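Local coordinates for glutamine amidotransferase domain-containing protein (Streptococcus mutans, PDB 3L7N), which probably hydrolyses glutamine and delivers the released ammonia to an acceptor, as type 1 glutamine amidotransferases do, at residues S57-K62 / A103-S108; Y34-L39 / F65-A70; I158-P163 / E204-T209; K125-L130 / K172-Q177. All blocks are in the same frame, centred on the assembly; numbering follows the deposited sequence.

Contact 1. Residues S57-K62 / A103-S108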
# COMPACT_ATOMS: atom_id res chain seq x y z
N SER A 57 -1.40 -11.59 6.42
CA SER A 57 0.04 -11.43 6.17
C SER A 57 0.33 -12.18 4.87
O SER A 57 -0.53 -13.01 4.41
CB SER A 57 0.86 -12.05 7.34
OG SER A 57 0.99 -13.49 7.17
N PRO A 58 1.57 -11.99 4.27
CA PRO A 58 1.87 -12.79 3.07
C PRO A 58 1.97 -14.26 3.38
O PRO A 58 2.14 -15.05 2.50
CB PRO A 58 3.20 -12.27 2.62
CG PRO A 58 3.26 -10.94 3.13
CD PRO A 58 2.54 -10.91 4.44
N SER A 59 1.88 -14.62 4.64
CA SER A 59 1.98 -16.05 4.95
C SER A 59 0.76 -16.62 5.60
O SER A 59 0.71 -17.81 5.83
CB SER A 59 3.22 -16.36 5.81
OG SER A 59 3.14 -15.69 7.04
N SER A 60 -0.24 -15.78 5.88
CA SER A 60 -1.58 -16.26 6.29
C SER A 60 -2.07 -17.47 5.50
O SER A 60 -1.83 -17.62 4.23
CB SER A 60 -2.60 -15.16 6.20
OG SER A 60 -2.26 -14.08 7.02
N THR A 61 -2.76 -18.31 6.20
CA THR A 61 -3.08 -19.58 5.71
C THR A 61 -4.58 -19.61 5.28
O THR A 61 -5.35 -18.79 5.73
CB THR A 61 -2.78 -20.61 6.80
OG1 THR A 61 -2.74 -21.88 6.21
CG2 THR A 61 -3.88 -20.59 7.93
N LYS A 62 -4.97 -20.52 4.37
CA LYS A 62 -6.43 -20.68 4.02
C LYS A 62 -7.28 -21.24 5.16
O LYS A 62 -8.44 -21.27 5.07
CB LYS A 62 -6.65 -21.50 2.74
CG LYS A 62 -6.15 -20.83 1.53
CD LYS A 62 -6.87 -21.27 0.24
CE LYS A 62 -5.84 -21.60 -0.90
NZ LYS A 62 -6.52 -21.55 -2.16
N ALA A 103 12.32 -11.48 -1.47
CA ALA A 103 12.57 -11.25 -0.06
C ALA A 103 11.37 -11.45 0.82
O ALA A 103 10.36 -10.89 0.58
CB ALA A 103 13.06 -9.91 0.13
N ASP A 104 11.49 -12.21 1.87
CA ASP A 104 10.38 -12.40 2.77
C ASP A 104 10.20 -11.31 3.78
O ASP A 104 11.13 -10.64 4.13
CB ASP A 104 10.40 -13.74 3.46
CG ASP A 104 9.03 -14.14 3.93
OD1 ASP A 104 8.16 -13.28 3.92
OD2 ASP A 104 8.79 -15.29 4.29
N TYR A 105 8.98 -11.16 4.22
CA TYR A 105 8.51 -9.98 4.90
C TYR A 105 8.94 -9.96 6.32
O TYR A 105 9.26 -10.97 6.85
CB TYR A 105 6.98 -9.90 4.78
CG TYR A 105 6.22 -10.80 5.69
CD1 TYR A 105 5.76 -10.36 6.89
CD2 TYR A 105 5.95 -12.09 5.34
CE1 TYR A 105 5.09 -11.16 7.69
CE2 TYR A 105 5.28 -12.88 6.15
CZ TYR A 105 4.85 -12.40 7.32
OH TYR A 105 4.18 -13.20 8.15
N LEU A 106 8.95 -8.80 6.93
CA LEU A 106 9.44 -8.69 8.34
C LEU A 106 8.44 -7.92 9.25
O LEU A 106 7.55 -7.26 8.76
CB LEU A 106 10.81 -7.99 8.38
CG LEU A 106 11.95 -8.51 7.49
CD1 LEU A 106 13.00 -7.44 7.32
CD2 LEU A 106 12.57 -9.82 8.09
N HIS A 107 8.65 -8.00 10.58
CA HIS A 107 7.96 -7.13 11.52
C HIS A 107 8.63 -5.77 11.57
O HIS A 107 9.81 -5.66 11.35
CB HIS A 107 7.93 -7.76 12.93
CG HIS A 107 7.31 -9.13 12.98
ND1 HIS A 107 8.00 -10.25 13.39
CD2 HIS A 107 6.06 -9.56 12.63
CE1 HIS A 107 7.21 -11.32 13.31
NE2 HIS A 107 6.03 -10.93 12.85
N SER A 108 7.85 -4.72 11.83
CA SER A 108 8.35 -3.34 11.84
C SER A 108 9.00 -3.07 13.20
O SER A 108 8.53 -3.57 14.19
CB SER A 108 7.20 -2.37 11.62
OG SER A 108 7.66 -1.06 11.32

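Contact 2. Residues Y34-L39 / F65-A70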
# COMPACT_ATOMS: atom_id res chain seq x y z
N TYR A 34 -11.91 -11.25 -0.81
CA TYR A 34 -12.74 -11.54 0.35
C TYR A 34 -14.15 -11.97 -0.02
O TYR A 34 -14.90 -12.47 0.86
CB TYR A 34 -12.78 -10.32 1.34
CG TYR A 34 -13.26 -9.06 0.72
CD1 TYR A 34 -14.59 -8.66 0.85
CD2 TYR A 34 -12.40 -8.25 -0.01
CE1 TYR A 34 -15.06 -7.51 0.25
CE2 TYR A 34 -12.85 -7.10 -0.61
CZ TYR A 34 -14.19 -6.74 -0.49
OH TYR A 34 -14.65 -5.59 -1.11
N ARG A 35 -14.56 -11.76 -1.29
CA ARG A 35 -15.91 -12.17 -1.75
C ARG A 35 -15.77 -13.47 -2.53
O ARG A 35 -16.65 -13.83 -3.37
CB ARG A 35 -16.53 -11.08 -2.64
CG ARG A 35 -17.04 -9.83 -1.88
CD ARG A 35 -17.82 -8.95 -2.83
NE ARG A 35 -19.12 -9.54 -3.12
CZ ARG A 35 -20.25 -9.29 -2.41
NH1 ARG A 35 -20.28 -8.37 -1.41
NH2 ARG A 35 -21.35 -9.99 -2.68
N TYR A 36 -14.67 -14.19 -2.27
CA TYR A 36 -14.25 -15.37 -3.05
C TYR A 36 -14.25 -15.14 -4.50
O TYR A 36 -14.48 -16.05 -5.25
CB TYR A 36 -15.06 -16.59 -2.69
CG TYR A 36 -14.93 -16.96 -1.23
CD1 TYR A 36 -14.31 -18.15 -0.83
CD2 TYR A 36 -15.36 -16.10 -0.24
CE1 TYR A 36 -14.16 -18.46 0.54
CE2 TYR A 36 -15.20 -16.38 1.09
CZ TYR A 36 -14.61 -17.54 1.49
OH TYR A 36 -14.52 -17.80 2.88
N GLU A 37 -13.91 -13.91 -4.92
CA GLU A 37 -13.70 -13.65 -6.36
C GLU A 37 -12.40 -14.18 -6.85
O GLU A 37 -11.44 -14.20 -6.14
CB GLU A 37 -13.83 -12.17 -6.65
CG GLU A 37 -15.23 -11.70 -6.59
CD GLU A 37 -15.35 -10.22 -6.78
OE1 GLU A 37 -14.43 -9.58 -7.31
OE2 GLU A 37 -16.39 -9.69 -6.43
N LYS A 38 -12.39 -14.68 -8.07
CA LYS A 38 -11.15 -15.37 -8.63
C LYS A 38 -10.15 -14.34 -9.20
O LYS A 38 -10.54 -13.45 -9.96
CB LYS A 38 -11.56 -16.34 -9.72
CG LYS A 38 -11.60 -17.75 -9.33
CD LYS A 38 -11.85 -17.99 -7.87
CE LYS A 38 -11.20 -19.39 -7.53
NZ LYS A 38 -11.26 -19.82 -6.12
N LEU A 39 -8.88 -14.47 -8.80
CA LEU A 39 -7.79 -13.62 -9.35
C LEU A 39 -7.74 -13.74 -10.88
O LEU A 39 -7.98 -14.80 -11.42
CB LEU A 39 -6.45 -14.07 -8.80
CG LEU A 39 -5.63 -13.32 -7.72
CD1 LEU A 39 -6.34 -12.18 -7.01
CD2 LEU A 39 -5.05 -14.31 -6.74
N PHE A 65 -8.20 -17.77 6.37
CA PHE A 65 -8.91 -16.91 5.44
C PHE A 65 -9.21 -17.68 4.22
O PHE A 65 -8.40 -17.67 3.29
CB PHE A 65 -8.02 -15.75 5.02
CG PHE A 65 -7.71 -14.79 6.13
CD1 PHE A 65 -8.65 -13.80 6.51
CD2 PHE A 65 -6.47 -14.82 6.76
CE1 PHE A 65 -8.34 -12.87 7.56
CE2 PHE A 65 -6.15 -13.91 7.81
CZ PHE A 65 -7.08 -12.95 8.20
N PRO A 66 -10.36 -18.39 4.19
CA PRO A 66 -10.48 -19.49 3.26
C PRO A 66 -10.42 -19.06 1.76
O PRO A 66 -10.31 -19.96 0.84
CB PRO A 66 -11.82 -20.06 3.60
CG PRO A 66 -12.05 -19.73 4.93
CD PRO A 66 -11.36 -18.48 5.24
N TYR A 67 -10.50 -17.72 1.52
CA TYR A 67 -10.59 -17.13 0.11
C TYR A 67 -9.25 -16.59 -0.34
O TYR A 67 -9.09 -16.17 -1.48
CB TYR A 67 -11.59 -16.00 0.09
CG TYR A 67 -11.28 -14.92 1.14
CD1 TYR A 67 -10.30 -13.95 0.91
CD2 TYR A 67 -11.93 -14.91 2.41
CE1 TYR A 67 -9.98 -13.01 1.87
CE2 TYR A 67 -11.63 -13.95 3.35
CZ TYR A 67 -10.62 -13.01 3.07
OH TYR A 67 -10.29 -12.06 3.99
N TYR A 68 -8.32 -16.54 0.57
CA TYR A 68 -7.06 -15.85 0.38
C TYR A 68 -6.03 -16.82 -0.05
O TYR A 68 -5.81 -17.79 0.61
CB TYR A 68 -6.65 -15.28 1.70
CG TYR A 68 -5.33 -14.62 1.71
CD1 TYR A 68 -4.33 -15.08 2.52
CD2 TYR A 68 -5.10 -13.48 0.95
CE1 TYR A 68 -3.14 -14.46 2.57
CE2 TYR A 68 -3.93 -12.85 1.01
CZ TYR A 68 -2.95 -13.32 1.81
OH TYR A 68 -1.74 -12.67 1.85
N ASP A 69 -5.34 -16.53 -1.14
CA ASP A 69 -4.28 -17.42 -1.66
C ASP A 69 -3.02 -16.58 -1.97
O ASP A 69 -2.89 -16.00 -3.04
CB ASP A 69 -4.79 -18.12 -2.90
CG ASP A 69 -3.83 -19.16 -3.45
OD1 ASP A 69 -2.64 -19.18 -3.08
OD2 ASP A 69 -4.28 -19.95 -4.31
N ALA A 70 -2.16 -16.41 -0.95
CA ALA A 70 -1.00 -15.52 -1.06
C ALA A 70 -0.11 -15.97 -2.17
O ALA A 70 0.43 -15.17 -2.91
CB ALA A 70 -0.30 -15.50 0.17
O HOH W 1 -10.61 -15.46 -3.74

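Contact 3. Residues I158-P163 / E204-T209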
# COMPACT_ATOMS: atom_id res chain seq x y z
N ILE A 158 11.51 6.62 4.60
CA ILE A 158 11.43 5.97 5.92
C ILE A 158 10.59 6.80 6.82
O ILE A 158 10.32 7.98 6.53
CB ILE A 158 12.82 5.76 6.56
CG1 ILE A 158 13.43 7.13 7.01
CG2 ILE A 158 13.75 5.11 5.59
CD1 ILE A 158 14.32 6.99 8.31
N SER A 159 10.11 6.20 7.87
CA SER A 159 9.57 6.93 8.95
C SER A 159 10.49 6.70 10.20
O SER A 159 11.48 5.90 10.13
CB SER A 159 8.15 6.45 9.24
OG SER A 159 8.15 5.15 9.84
N GLN A 160 10.17 7.35 11.31
CA GLN A 160 10.85 7.02 12.59
C GLN A 160 10.57 5.58 13.08
O GLN A 160 11.46 4.90 13.63
CB GLN A 160 10.50 8.06 13.68
CG GLN A 160 10.77 9.57 13.20
CD GLN A 160 12.28 9.80 12.85
OE1 GLN A 160 13.11 10.06 13.77
NE2 GLN A 160 12.67 9.57 11.54
N GLY A 161 9.34 5.10 12.86
CA GLY A 161 8.92 3.79 13.35
C GLY A 161 9.34 2.66 12.42
O GLY A 161 9.49 1.50 12.87
N CYS A 162 9.58 2.99 11.13
CA CYS A 162 9.76 1.94 10.12
C CYS A 162 10.63 2.40 9.01
O CYS A 162 10.40 3.49 8.46
CB CYS A 162 8.38 1.48 9.59
SG CYS A 162 8.41 0.48 8.18
N PRO A 163 11.68 1.61 8.69
CA PRO A 163 12.77 1.98 7.75
C PRO A 163 12.46 1.67 6.27
O PRO A 163 13.31 1.89 5.40
CB PRO A 163 13.94 1.13 8.22
CG PRO A 163 13.31 -0.04 8.95
CD PRO A 163 12.02 0.42 9.50
N GLU A 204 1.46 2.82 23.44
CA GLU A 204 2.34 2.77 22.27
C GLU A 204 2.75 4.16 21.71
O GLU A 204 2.00 5.15 21.80
CB GLU A 204 1.74 1.88 21.18
CG GLU A 204 2.79 1.24 20.27
CD GLU A 204 3.03 -0.19 20.58
OE1 GLU A 204 2.06 -0.88 21.01
OE2 GLU A 204 4.17 -0.66 20.36
N THR A 205 3.95 4.20 21.12
CA THR A 205 4.60 5.44 20.69
C THR A 205 3.87 6.04 19.53
O THR A 205 3.76 7.28 19.41
CB THR A 205 6.04 5.15 20.21
OG1 THR A 205 6.56 3.99 20.89
CG2 THR A 205 6.96 6.40 20.40
N TYR A 206 3.45 5.16 18.61
CA TYR A 206 3.10 5.56 17.26
C TYR A 206 1.70 5.15 16.89
O TYR A 206 1.40 4.95 15.73
CB TYR A 206 4.08 5.01 16.29
CG TYR A 206 5.39 5.71 16.36
CD1 TYR A 206 5.45 7.11 16.24
CD2 TYR A 206 6.59 5.00 16.58
CE1 TYR A 206 6.67 7.80 16.33
CE2 TYR A 206 7.82 5.67 16.66
CZ TYR A 206 7.85 7.09 16.53
OH TYR A 206 9.04 7.79 16.59
N VAL A 207 0.83 5.07 17.88
CA VAL A 207 -0.57 4.86 17.68
C VAL A 207 -1.34 6.12 18.13
O VAL A 207 -1.22 6.57 19.30
CB VAL A 207 -1.05 3.67 18.50
CG1 VAL A 207 -2.52 3.51 18.38
CG2 VAL A 207 -0.32 2.40 18.07
N GLN A 208 -2.11 6.70 17.22
CA GLN A 208 -2.91 7.88 17.55
C GLN A 208 -4.32 7.50 18.08
O GLN A 208 -4.63 6.32 18.25
CB GLN A 208 -2.99 8.83 16.37
CG GLN A 208 -1.71 9.50 16.06
CD GLN A 208 -1.81 10.34 14.89
OE1 GLN A 208 -2.81 10.34 14.19
NE2 GLN A 208 -0.80 11.09 14.64
N THR A 209 -5.12 8.52 18.43
CA THR A 209 -6.50 8.30 18.94
C THR A 209 -7.51 8.38 17.77
O THR A 209 -7.26 9.10 16.73
CB THR A 209 -6.89 9.37 20.02
OG1 THR A 209 -7.21 10.61 19.37
CG2 THR A 209 -5.76 9.60 20.95

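Contact 4. Residues K125-L130 / K172-Q177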
# COMPACT_ATOMS: atom_id res chain seq x y z
N LYS A 125 15.07 11.18 -2.94
CA LYS A 125 15.23 12.52 -3.44
C LYS A 125 15.69 12.50 -4.88
O LYS A 125 15.67 13.50 -5.56
CB LYS A 125 16.25 13.25 -2.59
CG LYS A 125 15.72 13.92 -1.37
CD LYS A 125 16.62 13.66 -0.21
CE LYS A 125 16.37 14.59 0.94
NZ LYS A 125 17.40 15.67 1.14
N MET A 126 16.09 11.36 -5.37
CA MET A 126 16.55 11.30 -6.73
C MET A 126 15.50 10.71 -7.65
O MET A 126 15.66 10.72 -8.85
CB MET A 126 17.83 10.46 -6.82
CG MET A 126 19.09 11.09 -6.27
SD MET A 126 19.42 12.74 -6.85
CE MET A 126 19.93 12.39 -8.51
N ASP A 127 14.42 10.18 -7.08
CA ASP A 127 13.32 9.58 -7.91
C ASP A 127 12.42 10.61 -8.57
O ASP A 127 11.72 11.36 -7.90
CB ASP A 127 12.48 8.60 -7.12
CG ASP A 127 11.77 7.59 -8.01
OD1 ASP A 127 11.33 7.95 -9.12
OD2 ASP A 127 11.66 6.43 -7.62
N SER A 128 12.44 10.61 -9.89
CA SER A 128 11.59 11.44 -10.70
C SER A 128 10.10 11.49 -10.26
O SER A 128 9.51 12.54 -10.19
CB SER A 128 11.65 10.92 -12.10
OG SER A 128 11.25 11.91 -12.98
N TYR A 129 9.53 10.31 -9.98
CA TYR A 129 8.10 10.13 -9.68
C TYR A 129 7.73 10.72 -8.30
O TYR A 129 6.57 10.83 -7.96
CB TYR A 129 7.71 8.60 -9.76
CG TYR A 129 8.01 7.96 -11.15
CD1 TYR A 129 8.22 8.76 -12.29
CD2 TYR A 129 8.08 6.56 -11.31
CE1 TYR A 129 8.47 8.19 -13.54
CE2 TYR A 129 8.36 5.98 -12.57
CZ TYR A 129 8.54 6.80 -13.68
OH TYR A 129 8.79 6.24 -14.94
N LEU A 130 8.74 11.11 -7.53
CA LEU A 130 8.49 11.75 -6.20
C LEU A 130 8.83 13.25 -6.16
O LEU A 130 8.85 13.84 -5.10
CB LEU A 130 9.24 11.01 -5.07
CG LEU A 130 9.00 9.52 -4.93
CD1 LEU A 130 9.94 8.83 -3.85
CD2 LEU A 130 7.58 9.26 -4.62
N LYS A 172 9.02 0.42 -12.95
CA LYS A 172 7.65 0.91 -12.87
C LYS A 172 6.85 0.16 -11.83
O LYS A 172 5.66 0.05 -11.94
CB LYS A 172 6.98 0.86 -14.27
CG LYS A 172 7.64 1.84 -15.24
CD LYS A 172 6.66 2.44 -16.18
CE LYS A 172 6.74 3.96 -16.11
NZ LYS A 172 5.81 4.61 -17.11
N GLN A 173 7.54 -0.38 -10.84
CA GLN A 173 6.94 -1.29 -9.87
C GLN A 173 7.32 -0.81 -8.49
O GLN A 173 8.48 -0.97 -8.08
CB GLN A 173 7.47 -2.73 -10.06
CG GLN A 173 7.04 -3.46 -11.34
CD GLN A 173 7.78 -2.97 -12.58
OE1 GLN A 173 8.86 -2.42 -12.48
NE2 GLN A 173 7.16 -3.08 -13.72
N TYR A 174 6.35 -0.16 -7.79
CA TYR A 174 6.60 0.60 -6.52
C TYR A 174 5.76 -0.01 -5.42
O TYR A 174 4.78 -0.65 -5.69
CB TYR A 174 6.19 2.02 -6.70
CG TYR A 174 7.22 2.83 -7.38
CD1 TYR A 174 8.01 3.76 -6.66
CD2 TYR A 174 7.49 2.64 -8.75
CE1 TYR A 174 9.04 4.53 -7.33
CE2 TYR A 174 8.52 3.39 -9.42
CZ TYR A 174 9.27 4.32 -8.70
OH TYR A 174 10.22 5.01 -9.34
N ALA A 175 6.15 0.20 -4.18
CA ALA A 175 5.42 -0.34 -3.04
C ALA A 175 5.35 0.72 -1.97
O ALA A 175 6.29 1.41 -1.76
CB ALA A 175 6.10 -1.52 -2.52
N PHE A 176 4.17 0.91 -1.37
CA PHE A 176 4.00 1.85 -0.27
C PHE A 176 3.57 1.07 0.92
O PHE A 176 2.53 0.40 0.89
CB PHE A 176 2.91 2.89 -0.61
CG PHE A 176 3.31 3.86 -1.70
CD1 PHE A 176 3.60 5.16 -1.39
CD2 PHE A 176 3.38 3.46 -3.01
CE1 PHE A 176 3.97 6.11 -2.45
CE2 PHE A 176 3.75 4.38 -4.05
CZ PHE A 176 4.05 5.69 -3.75
N GLN A 177 4.38 1.07 1.95
CA GLN A 177 3.95 0.46 3.18
C GLN A 177 2.91 1.36 3.88
O GLN A 177 2.00 0.87 4.58
CB GLN A 177 5.14 0.19 4.08
CG GLN A 177 4.80 -0.41 5.45
CD GLN A 177 3.94 -1.66 5.36
OE1 GLN A 177 2.78 -1.66 5.83
NE2 GLN A 177 4.52 -2.75 4.82

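Contact 1. Residues S57-K62 / A103-S108
The phenol ring of Y105 receives P58 over one face and S59 at its edge. P58 CD stands 3.6 Å above the ring plane, almost over the centre and only 10° off the normal, which makes this a CH-pi contact. The pyrrolidine reaches from there toward the base of the ring, P58 CG coming to 3.7 Å from Y105 CD2. At the far end S59 OG lies in the ring plane and shares a hydrogen bond of 2.9 Å with Y105 OH, in which either hydroxyl could be the donor. S57 CB approaches obliquely, 3.6 Å from Y105 OH. The ring arrives here because Y105 CG sits between its backbone N and carbonyl carbon (chi1 77°), which swings the phenol toward the serine-rich loop.

That loop follows strand 48-51, in a position that probably borders the glutaminase site, as in other type 1 amidotransferases. It is folded as a type I beta turn from S57 to S60, reinforced by side chains: S57 OG accepts from S59 N at 2.9 Å, forming an ST turn, and S60 OG accepts from S57 N in a nearly straight bond (171°). The turn holds S59 where its OG meets Y105 OH. P58 also packs on L92, Q95 and L96 of helix 92-100, whereas Y105, just before strand 106-113, touches D145 of the short strand 145-146.

Contact 2. Residues Y34-L39 / F65-A70
Y67 is a wedge that fits the hollow between Y34 and Y36. One face of its ring is filled by the backbone of Y34, whose CA stands 3.4 Å above the plane over the ring centre; F65, two residues earlier than Y67, sets CB over the rim of the opposite face. Y34 CB extends the fit to the far end of the ring, 3.9 Å from Y67 CZ.

Y67 CB is a second bump, seated over the centre of the Y36 face in a CH-pi contact, 3.4 Å from the ring centroid and 5° off the normal, and the Y67 ring rises beyond it to present an edge. The two rings form a T-shaped pair, with centroids 5.4 Å apart and planes at 70°. Y36 CG lies anti to its carbonyl carbon (chi1 -60°), and the outstretched ring carries its OH to 3.6 Å from P66 CB. A water bridges the two backbones, 2.8 Å from E37 O and from Y67 O.

F65 to Y68 form a type I beta turn, after which D69 is the N-cap of helix 70-82, its carboxylate receiving A72 N. Segment 65-70 thus leads into the helical crossover of the beta-alpha-beta unit joining parallel strands 48-51 and 86-90, and the loop after strand 27-32 packs on it.

Contact 3. Residues I158-P163 / E204-T209
This is a small, partly buried contact between two loops, in which one tyrosine ring leans on a tight bend of backbone. Segment 158-163 forms most of the loop between the antiparallel neighbours 154-158 and 166-170, and segment 204-209 joins helix 197-203 to helix 210-214; together they bury about 103 Å². On the side of 204-209 the meeting falls to Y206 alone, with its CG anti to the carbonyl carbon (chi1 -73°) and its ring directed at the bend. The hydroxyl end comes alongside Q160, Y206 OH lying 3.3 Å from Q160 CB. Further back along the same side of the phenol, Y206 CE2 is 4.0 Å from G161 CA. Both approaches are oblique to the ring. Q160 folds at chi2 and turns its amide away, leaving only the root of its side chain in the contact.

A backbone bond from S159 N to C162 O, 2.8 Å long, closes the bend at 159-162, within the loop of the hairpin formed by strands 154-158 and 166-170. Across the mouth of the bend C162 N gives a second, weak bond to S159 OG (angle 128°), and the same hydroxyl is hydrogen-bonded to E112 and Q165. Strand 106-113 is a common support for both loops: G161 bonds through its backbone to K110, and Y206 through its own to I113. The Y206 ring is also packed by T205 CG2, 3.9 Å above the face opposite to the side of Q160 and G161, and forms an edge-to-face pair with Y116.

Contact 4. Residues K125-L130 / K172-Q177
Hydrogen bonding in this contact centres on the carboxylate of D127, which comes from the opposite direction to Y174. Y174 OH donates to D127 OD2 at 2.7 Å, using the syn lone pair of that oxygen; the acceptor lies in the ring plane at the hydroxyl edge, although the carboxylate itself is turned 49° from the ring. The other oxygen serves its own loop: Y129 N donates to D127 OD1 at 3.1 Å, from the anti side and 34° out of the carboxylate plane, closing an Asx turn. A backbone bond from L130 N to D127 O continues the turn into the short 3-10 segment 128-130. With both oxygens held, the rotation of the carboxylate is largely fixed. Y174 OH is also bonded to K168 NZ, and the nearby positive charge probably favours the charged form of the aspartate.

Aromatic and apolar packing is carried by Y129. Its side chain crosses that of Y174 at about a right angle, while the ring planes are 48° apart, neither stacked nor edge-to-face; Y129 CD2 comes to 3.6 Å from Y174 CZ. At the other end of its ring Y129 OH rests 3.3 Å from K172 CE, where the lysine chain, bent at chi2 and chi3, passes across on its way to L232 O, the partner of its ammonium group.

F228 makes edge-to-face pairs with Y174 and F176 and also touches Y129 and L130. The loop after strand 115-120 thus packs on the sheet at strand 173-176, with helix 219-233 alongside through F228 and L232, and strand 154-158 through L156.

Contacts 1 and 2 share the connection from strand 48-51 to helix 70-82 and touch directly: S57 O lies 2.8 Å from Y68 OH, a probable hydrogen bond. Contact 1 also meets contact 3, with S108 OG 3.2 Å from C162 CB. Contacts 3 and 4 come within about 5 Å at their nearest atoms without touching, whereas contacts 2 and 4, with centres 29 Å apart, lie on opposite sides of the chain's centre. Contacts 1 and 4 reach the same sheet and approach, through P58 and Y174, the G89-C91-G93 turn without touching it; this turn fits the nucleophile elbow of type 1 amidotransferases, and C91 would then be the probable nucleophile.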